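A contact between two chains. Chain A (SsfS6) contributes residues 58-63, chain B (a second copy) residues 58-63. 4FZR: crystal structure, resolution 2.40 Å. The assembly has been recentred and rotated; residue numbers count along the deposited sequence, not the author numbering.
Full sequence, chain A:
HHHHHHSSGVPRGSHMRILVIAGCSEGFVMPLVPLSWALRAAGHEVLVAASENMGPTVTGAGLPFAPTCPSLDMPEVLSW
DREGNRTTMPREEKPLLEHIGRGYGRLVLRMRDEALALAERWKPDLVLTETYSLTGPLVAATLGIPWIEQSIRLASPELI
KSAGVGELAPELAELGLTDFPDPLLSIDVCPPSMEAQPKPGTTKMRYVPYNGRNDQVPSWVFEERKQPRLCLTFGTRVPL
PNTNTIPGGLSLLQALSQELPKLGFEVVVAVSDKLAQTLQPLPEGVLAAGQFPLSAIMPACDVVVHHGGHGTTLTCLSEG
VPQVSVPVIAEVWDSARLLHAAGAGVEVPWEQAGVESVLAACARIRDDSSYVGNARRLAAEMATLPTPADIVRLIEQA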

# COMPACT_ATOMS: atom_id res chain seq x y z
N VAL A 58 -8.71 -1.56 -4.46
CA VAL A 58 -7.71 -2.52 -4.01
C VAL A 58 -6.34 -2.22 -4.61
O VAL A 58 -5.34 -2.18 -3.90
CB VAL A 58 -8.13 -3.96 -4.36
CG1 VAL A 58 -7.00 -4.95 -4.07
CG2 VAL A 58 -9.42 -4.34 -3.60
N THR A 59 -6.30 -1.99 -5.92
CA THR A 59 -5.03 -1.72 -6.59
C THR A 59 -4.54 -0.32 -6.24
O THR A 59 -3.33 -0.07 -6.22
CB THR A 59 -5.15 -1.87 -8.11
OG1 THR A 59 -5.95 -0.81 -8.65
CG2 THR A 59 -5.78 -3.20 -8.43
N GLY A 60 -5.47 0.58 -5.95
CA GLY A 60 -5.12 1.93 -5.55
C GLY A 60 -4.48 1.97 -4.17
O GLY A 60 -3.85 2.96 -3.80
N ALA A 61 -4.65 0.89 -3.41
CA ALA A 61 -3.99 0.73 -2.12
C ALA A 61 -2.66 -0.00 -2.28
O ALA A 61 -1.97 -0.29 -1.30
CB ALA A 61 -4.90 -0.03 -1.16
N GLY A 62 -2.30 -0.32 -3.53
CA GLY A 62 -1.04 -0.96 -3.83
C GLY A 62 -1.07 -2.46 -3.64
O GLY A 62 -0.03 -3.08 -3.48
N LEU A 63 -2.27 -3.04 -3.68
CA LEU A 63 -2.43 -4.47 -3.42
C LEU A 63 -2.91 -5.25 -4.65
O LEU A 63 -3.60 -4.70 -5.51
CB LEU A 63 -3.39 -4.69 -2.24
CG LEU A 63 -2.90 -4.18 -0.88
CD1 LEU A 63 -4.03 -4.21 0.14
CD2 LEU A 63 -1.72 -5.00 -0.37
N VAL B 58 3.23 7.15 -6.05
CA VAL B 58 3.23 7.10 -4.59
C VAL B 58 1.82 6.83 -4.06
O VAL B 58 1.63 5.96 -3.21
CB VAL B 58 3.78 8.41 -3.99
CG1 VAL B 58 3.59 8.43 -2.47
CG2 VAL B 58 5.25 8.59 -4.38
N THR B 59 0.83 7.56 -4.56
CA THR B 59 -0.53 7.39 -4.08
C THR B 59 -1.12 6.09 -4.61
O THR B 59 -1.98 5.49 -3.97
CB THR B 59 -1.42 8.58 -4.50
OG1 THR B 59 -1.65 8.56 -5.91
CG2 THR B 59 -0.76 9.87 -4.11
N GLY B 60 -0.64 5.66 -5.77
CA GLY B 60 -1.08 4.40 -6.35
C GLY B 60 -0.59 3.20 -5.55
O GLY B 60 -1.11 2.09 -5.69
N ALA B 61 0.42 3.42 -4.71
CA ALA B 61 0.91 2.41 -3.78
C ALA B 61 0.20 2.51 -2.43
O ALA B 61 0.51 1.77 -1.50
CB ALA B 61 2.42 2.56 -3.59
N GLY B 62 -0.75 3.44 -2.34
CA GLY B 62 -1.56 3.60 -1.14
C GLY B 62 -0.87 4.44 -0.08
O GLY B 62 -1.21 4.35 1.09
N LEU B 63 0.09 5.26 -0.50
CA LEU B 63 0.88 6.05 0.45
C LEU B 63 0.65 7.56 0.31
O LEU B 63 0.32 8.05 -0.78
CB LEU B 63 2.37 5.73 0.29
CG LEU B 63 2.79 4.30 0.66
CD1 LEU B 63 4.21 4.02 0.21
CD2 LEU B 63 2.65 4.05 2.16

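Where two helix ends meet across an exact two-fold axis, the fit can depend less on what side chains reach for than on their absence. The contact between the two copies of SsfS6 illustrates the point. It buries only 170 Å², counting both sides, and it is made almost entirely of backbone.

Each chain closes its helix with a Schellman motif. N of G62(A) bonds back to O of T59(A) at 2.9 Å. N of L63(A) reaches O of V58(A) at 3.2 Å; chain B repeats the pattern. The turn requires a residue with positive phi, and G62(A) and G62(B) supply it at 83°, a conformation that glycine adopts without the strain a CB would bring. Here the neighbouring chain adds a second constraint. A CB built on G62(A) would point toward the partner and lie 2.6 Å from O of A61(B), a clash, and symmetry imposes the same on G62(B). The bare glycine lets the backbones close in, with CA of G62(A) 3.9 Å from CA of A61(B).

G60(A) and G60(B) are different. A CB built on G60(A) would point away from the other stretch and lie 5.3 Å from O of G60(B), so this contact alone does not account for the glycine. Yet this residue has the largest area covered by the opposing stretch in each chain, and CA of G60(A) lies 4.8 Å from CA of G60(B).

The side chains that do exist stand back. The methyls of A61(A) and A61(B) point away from the partner, leaving the backbone to make the approach. T59(A) and T59(B) also direct their CA-to-CB bonds away; chi1 is p (70°), and OG1 is hydrogen-bonded elsewhere in the structure. V58(A) and V58(B), with chi1 t, are out of reach. The CA-to-CB bond of L63(A), an m,t rotamer, points sideways, and its CG comes no nearer than 6.9 Å, to O of A61(B). These rotamers are the same in both copies, as the exact symmetry demands, and none is set by a contact across this junction.

What remains is a crowd of carbonyls. O of T59(A) lies 3.1 Å from O of G60(B), and O of A61(A) lies 3.2 Å from O of A61(B); each pair consists of two acceptors and cannot be a hydrogen bond. N of G62(A) comes within 3.4 Å of O of G60(B), but the angle is poor, and that amide is already bonded within its own turn. No hydrogen bond crosses between the stretches.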